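Local coordinates for protein TbiB1 (Thermobaculum terrenum, PDB 5V1V) that binds the leader peptide of a lasso peptide precursor, probably presenting that precursor for maturation as a PqqD-like recognition protein, at residues D33-G36 / S37-S41; Y60-D63 / R64-E68. All coordinates share one frame; numbering follows the deposited sequence.

How the interactions relate
Both contacts illustrate how a helix is begun, and both are local: each lies in one continuous stretch and closes a single turn at a helix start, with no long loop enclosed. After the short strand 5-6 the chain runs through the three-stranded antiparallel sheet, and interaction 1 turns the end of strand 28-32 into helix 34-44. Helix 49-59 follows, and interaction 2 then joins the short strand at 60-61 to helix 64-80. The two lie in series, neither nested nor crossing, with centres about 14 Å apart. They still meet in space: Val35 CG2 lies 3.6 Å from Tyr60 CE1. The bound leader peptide is in contact with residues of both regions.

Interaction 1: D33-G36 / S37-S41; sequences DAVG and SRIWS
Val35 and Ile39, one helical turn apart, form the close-packed side of this first turn: Val35 CG1 rests 3.8 Å from Ile39 CD1. The Ile39 chain leans back over the turn, because CG1 is anti to its own carbonyl carbon (chi1 -67°), which brings that atom within 3.3 Å of Val35 O. The same oxygen accepts from Ile39 N at 2.8 Å, in a nearly linear bond (N-H...O 171°). Arg38 N to Ala34 O and Trp40 N to Gly36 O continue the pattern, and Ser37 N donates to Asp33 O at 3.2 Å. In the modelled conformer, Ser37 OG makes a weak hydrogen bond to Asp17 O. Buried Trp40 is anchored through NE1 to Ser12 OG. The packing is looser where the turn is partly exposed: Asp33 directs its side chain away from the helix, and Arg38 bends at its second torsion (68°) and leads off to a salt bridge with Glu59. Ala34, Val35 and Ile39 also pack against the bound peptide. This is the N-terminal turn of an alpha-helix following a beta-strand, here bordering the leader-binding site of a PqqD-like domain.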
ATOM      1  N   ASP A  33       5.454   2.331  -5.710  1.00 20.54           N
ATOM      2  CA  ASP A  33       6.039   3.626  -6.033  0.50 21.49           C
ATOM      3  C   ASP A  33       5.047   4.735  -5.723  1.00 20.43           C
ATOM      4  O   ASP A  33       3.866   4.475  -5.511  1.00 20.43           O
ATOM      5  CB  ASP A  33       6.494   3.685  -7.502  0.50 23.96           C
ATOM      6  CG  ASP A  33       5.333   3.610  -8.490  0.50 24.51           C
ATOM      7  OD1 ASP A  33       4.261   3.079  -8.132  0.50 27.16           O
ATOM      8  OD2 ASP A  33       5.501   4.078  -9.637  0.50 27.64           O
ATOM      9  N   ALA A  34       5.547   5.969  -5.663  1.00 21.03           N
ATOM     10  CA  ALA A  34       4.712   7.163  -5.544  1.00 21.57           C
ATOM     11  C   ALA A  34       3.594   7.033  -4.501  1.00 18.20           C
ATOM     12  O   ALA A  34       3.878   6.881  -3.313  1.00 18.20           O
ATOM     13  CB  ALA A  34       4.154   7.548  -6.913  1.00 21.86           C
ATOM     14  N   VAL A  35       2.338   7.100  -4.944  1.00 18.38           N
ATOM     15  CA  VAL A  35       1.202   7.073  -4.026  1.00 16.35           C
ATOM     16  C   VAL A  35       1.084   5.724  -3.303  1.00 14.87           C
ATOM     17  O   VAL A  35       0.784   5.693  -2.115  1.00 14.85           O
ATOM     18  CB  VAL A  35      -0.128   7.450  -4.728  1.00 15.90           C
ATOM     19  CG1 VAL A  35      -1.295   7.406  -3.747  1.00 17.53           C
ATOM     20  CG2 VAL A  35      -0.038   8.827  -5.379  1.00 19.02           C
ATOM     21  N   GLY A  36       1.333   4.624  -4.010  1.00 14.05           N
ATOM     22  CA  GLY A  36       1.321   3.295  -3.376  1.00 13.30           C
ATOM     23  C   GLY A  36       2.301   3.194  -2.222  1.00 14.40           C
ATOM     24  O   GLY A  36       1.980   2.650  -1.156  1.00 13.30           O
ATOM     25  N   SER A  37       3.505   3.722  -2.445  1.00 14.38           N
ATOM     26  CA  SER A  37       4.531   3.760  -1.409  0.50 14.75           C
ATOM     27  C   SER A  37       4.104   4.625  -0.232  1.00 14.80           C
ATOM     28  O   SER A  37       4.336   4.269   0.925  1.00 15.18           O
ATOM     29  CB  SER A  37       5.851   4.275  -1.976  0.50 16.92           C
ATOM     30  OG  SER A  37       6.388   3.346  -2.887  0.50 18.35           O
ATOM     31  N   ARG A  38       3.471   5.760  -0.526  1.00 14.91           N
ATOM     32  CA  ARG A  38       2.988   6.636   0.532  1.00 15.10           C
ATOM     33  C   ARG A  38       1.898   5.957   1.367  1.00 13.59           C
ATOM     34  O   ARG A  38       1.928   6.022   2.601  1.00 13.97           O
ATOM     35  CB  ARG A  38       2.491   7.975  -0.022  1.00 16.47           C
ATOM     36  CG  ARG A  38       2.026   8.944   1.059  1.00 16.13           C
ATOM     37  CD  ARG A  38       3.152   9.459   1.941  1.00 19.18           C
ATOM     38  NE  ARG A  38       2.627  10.365   2.958  1.00 20.55           N
ATOM     39  CZ  ARG A  38       2.845  10.270   4.266  1.00 20.74           C
ATOM     40  NH1 ARG A  38       3.622   9.313   4.763  1.00 23.83           N
ATOM     41  NH2 ARG A  38       2.299  11.159   5.082  1.00 23.44           N
ATOM     42  N   ILE A  39       0.944   5.315   0.695  1.00 13.02           N
ATOM     43  CA  ILE A  39      -0.085   4.547   1.391  1.00 11.79           C
ATOM     44  C   ILE A  39       0.555   3.469   2.270  1.00 11.66           C
ATOM     45  O   ILE A  39       0.168   3.309   3.427  1.00 12.45           O
ATOM     46  CB  ILE A  39      -1.113   3.948   0.414  1.00 11.95           C
ATOM     47  CG1 ILE A  39      -1.915   5.083  -0.227  1.00 12.58           C
ATOM     48  CG2 ILE A  39      -2.026   2.970   1.150  1.00 12.06           C
ATOM     49  CD1 ILE A  39      -2.654   4.660  -1.479  1.00 13.79           C
ATOM     50  N   TRP A  40       1.545   2.746   1.740  1.00 11.25           N
ATOM     51  CA  TRP A  40       2.205   1.721   2.534  1.00 11.36           C
ATOM     52  C   TRP A  40       2.835   2.311   3.796  1.00 12.48           C
ATOM     53  O   TRP A  40       2.687   1.770   4.893  1.00 13.19           O
ATOM     54  CB  TRP A  40       3.240   0.993   1.691  1.00 12.11           C
ATOM     55  CG  TRP A  40       3.841  -0.173   2.411  1.00 11.89           C
ATOM     56  CD1 TRP A  40       5.037  -0.193   3.076  1.00 12.37           C
ATOM     57  CD2 TRP A  40       3.263  -1.478   2.581  1.00 11.03           C
ATOM     58  NE1 TRP A  40       5.239  -1.429   3.638  1.00 12.05           N
ATOM     59  CE2 TRP A  40       4.177  -2.239   3.341  1.00 12.14           C
ATOM     60  CE3 TRP A  40       2.078  -2.085   2.145  1.00 10.81           C
ATOM     61  CZ2 TRP A  40       3.943  -3.572   3.689  1.00 12.43           C
ATOM     62  CZ3 TRP A  40       1.843  -3.422   2.494  1.00 11.86           C
ATOM     63  CH2 TRP A  40       2.777  -4.146   3.259  1.00 11.44           C
ATOM     64  N   SER A  41       3.509   3.447   3.642  1.00 13.19           N
ATOM     65  CA  SER A  41       4.129   4.105   4.787  1.00 14.28           C
ATOM     66  C   SER A  41       3.108   4.483   5.861  1.00 14.58           C
ATOM     67  O   SER A  41       3.373   4.346   7.063  1.00 16.63           O
ATOM     68  CB  SER A  41       4.924   5.328   4.343  1.00 16.73           C
ATOM     69  OG  SER A  41       6.023   4.943   3.540  1.00 22.18           O
TER

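Interaction 2: Y60-D63 / R64-E68; sequences YSVD and RPTVE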
ATOM      1  N   TYR A  60      -1.787  15.491  -2.234  1.00 16.02           N
ATOM      2  CA  TYR A  60      -1.861  15.313  -3.682  1.00 16.06           C
ATOM      3  C   TYR A  60      -2.984  16.119  -4.313  1.00 16.01           C
ATOM      4  O   TYR A  60      -4.013  16.360  -3.681  1.00 16.25           O
ATOM      5  CB  TYR A  60      -2.044  13.826  -4.016  1.00 16.22           C
ATOM      6  CG  TYR A  60      -0.835  12.987  -3.678  1.00 16.23           C
ATOM      7  CD1 TYR A  60       0.173  12.788  -4.612  1.00 17.40           C
ATOM      8  CD2 TYR A  60      -0.694  12.405  -2.416  1.00 16.63           C
ATOM      9  CE1 TYR A  60       1.288  12.028  -4.306  1.00 18.68           C
ATOM     10  CE2 TYR A  60       0.416  11.634  -2.105  1.00 16.79           C
ATOM     11  CZ  TYR A  60       1.406  11.455  -3.056  1.00 18.93           C
ATOM     12  OH  TYR A  60       2.524  10.701  -2.762  1.00 23.25           O
ATOM     13  N   SER A  61      -2.775  16.517  -5.567  1.00 16.76           N
ATOM     14  CA  SER A  61      -3.773  17.244  -6.338  1.00 18.59           C
ATOM     15  C   SER A  61      -4.786  16.248  -6.877  1.00 18.91           C
ATOM     16  O   SER A  61      -4.710  15.821  -8.036  1.00 22.34           O
ATOM     17  CB  SER A  61      -3.112  18.012  -7.482  1.00 20.51           C
ATOM     18  OG  SER A  61      -4.088  18.662  -8.273  1.00 24.34           O
ATOM     19  N   VAL A  62      -5.724  15.870  -6.011  1.00 16.36           N
ATOM     20  CA  VAL A  62      -6.692  14.819  -6.311  1.00 16.38           C
ATOM     21  C   VAL A  62      -7.953  15.034  -5.487  1.00 16.80           C
ATOM     22  O   VAL A  62      -7.887  15.545  -4.373  1.00 17.38           O
ATOM     23  CB  VAL A  62      -6.085  13.415  -6.048  1.00 16.49           C
ATOM     24  CG1 VAL A  62      -5.722  13.227  -4.580  1.00 16.03           C
ATOM     25  CG2 VAL A  62      -7.006  12.314  -6.546  1.00 16.62           C
ATOM     26  N   ASP A  63      -9.089  14.624  -6.045  1.00 17.26           N
ATOM     27  CA  ASP A  63     -10.377  14.704  -5.368  1.00 19.67           C
ATOM     28  C   ASP A  63     -10.585  13.486  -4.467  1.00 17.64           C
ATOM     29  O   ASP A  63     -10.079  12.397  -4.754  1.00 17.55           O
ATOM     30  CB  ASP A  63     -11.506  14.799  -6.400  1.00 22.97           C
ATOM     31  CG  ASP A  63     -11.536  13.608  -7.352  1.00 27.41           C
ATOM     32  OD1 ASP A  63     -10.615  13.480  -8.190  1.00 30.51           O
ATOM     33  OD2 ASP A  63     -12.481  12.798  -7.257  1.00 29.65           O
ATOM     34  N   ARG A  64     -11.340  13.672  -3.386  1.00 16.68           N
ATOM     35  CA  ARG A  64     -11.631  12.605  -2.432  1.00 15.96           C
ATOM     36  C   ARG A  64     -12.269  11.343  -3.049  1.00 16.17           C
ATOM     37  O   ARG A  64     -11.840  10.241  -2.723  1.00 16.06           O
ATOM     38  CB  ARG A  64     -12.455  13.136  -1.250  1.00 16.53           C
ATOM     39  CG  ARG A  64     -12.749  12.117  -0.165  1.00 19.19           C
ATOM     40  CD  ARG A  64     -13.587  12.731   0.946  1.00 22.04           C
ATOM     41  NE  ARG A  64     -13.548  11.897   2.141  1.00 27.79           N
ATOM     42  CZ  ARG A  64     -12.640  12.013   3.107  1.00 28.59           C
ATOM     43  NH1 ARG A  64     -11.687  12.941   3.041  1.00 29.99           N
ATOM     44  NH2 ARG A  64     -12.685  11.203   4.151  1.00 31.45           N
ATOM     45  N   PRO A  65     -13.264  11.490  -3.956  1.00 15.30           N
ATOM     46  CA  PRO A  65     -13.844  10.278  -4.557  1.00 15.59           C
ATOM     47  C   PRO A  65     -12.826   9.393  -5.277  1.00 15.25           C
ATOM     48  O   PRO A  65     -12.901   8.164  -5.180  1.00 14.95           O
ATOM     49  CB  PRO A  65     -14.882  10.843  -5.534  1.00 17.23           C
ATOM     50  CG  PRO A  65     -15.316  12.112  -4.888  1.00 18.37           C
ATOM     51  CD  PRO A  65     -14.053  12.689  -4.311  1.00 17.47           C
ATOM     52  N   THR A  66     -11.879  10.009  -5.978  1.00 15.86           N
ATOM     53  CA  THR A  66     -10.853   9.258  -6.690  1.00 16.19           C
ATOM     54  C   THR A  66      -9.968   8.530  -5.692  1.00 14.66           C
ATOM     55  O   THR A  66      -9.655   7.351  -5.882  1.00 14.94           O
ATOM     56  CB  THR A  66     -10.006  10.184  -7.580  1.00 16.62           C
ATOM     57  OG1 THR A  66     -10.825  10.686  -8.636  1.00 20.21           O
ATOM     58  CG2 THR A  66      -8.826   9.440  -8.190  1.00 16.60           C
ATOM     59  N   VAL A  67      -9.581   9.225  -4.624  1.00 14.06           N
ATOM     60  CA  VAL A  67      -8.742   8.606  -3.597  1.00 14.08           C
ATOM     61  C   VAL A  67      -9.457   7.411  -2.963  1.00 13.87           C
ATOM     62  O   VAL A  67      -8.861   6.353  -2.784  1.00 14.03           O
ATOM     63  CB  VAL A  67      -8.322   9.602  -2.501  1.00 14.46           C
ATOM     64  CG1 VAL A  67      -7.518   8.893  -1.420  1.00 13.37           C
ATOM     65  CG2 VAL A  67      -7.515  10.738  -3.102  1.00 15.57           C
ATOM     66  N   GLU A  68     -10.737   7.572  -2.636  1.00 15.44           N
ATOM     67  CA  GLU A  68     -11.509   6.496  -2.018  1.00 14.57           C
ATOM     68  C   GLU A  68     -11.602   5.264  -2.919  1.00 13.51           C
ATOM     69  O   GLU A  68     -11.354   4.145  -2.479  1.00 14.37           O
ATOM     70  CB  GLU A  68     -12.913   6.970  -1.647  1.00 16.87           C
ATOM     71  CG  GLU A  68     -12.971   7.968  -0.497  1.00 20.32           C
ATOM     72  CD  GLU A  68     -14.376   8.511  -0.277  1.00 27.35           C
ATOM     73  OE1 GLU A  68     -14.977   9.040  -1.240  1.00 29.79           O
ATOM     74  OE2 GLU A  68     -14.883   8.406   0.856  1.00 33.77           O
TER
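After an inverse gamma turn centred on Ser61, Val62 and Asp63 are extended and Arg64 opens a helix, so the backbone changes from beta to helical conformation between neighbouring residues. Asp63 O takes up the first helical hydrogen bond, accepting from Val67 N at 3.2 Å, and receives a weak second one from Thr66 N. Asp63 is the N-cap residue, and its side chain makes the capping bond. With chi1 at 59°, its CG sits between the backbone N and carbonyl carbon, and the carboxylate swings over the helix end: OD2 accepts from Thr66 N at 3.1 Å, approached from above the carboxylate plane, while OD1 accepts from Thr66 OG1 at 2.8 Å on its syn side. Two bonds thus fix the carboxylate's rotation, and its charge would probably complement the helix dipole. Pro65 CD lies alongside OD2, 3.3 Å away. Replacing Thr66 by an alanine removes hydroxyl and methyl, which would probably leave OD1 without its mate, the carboxylate freer to turn and a gap beside Val62. Beneath the cap, Val62 CG1 presses unusually tightly on Val67 CG2, at 3.4 Å, as CG2 of Val62 meets Thr66 CG2. Val67 also packs on Ile56 and Cys57 of helix 49-59, to which Arg64 is tied by salt bridges with Asp54 and Glu50, two ligands of a zinc ion. Tyr60 pairs in parallel with a strand of the bound peptide and leans on helix 34-44.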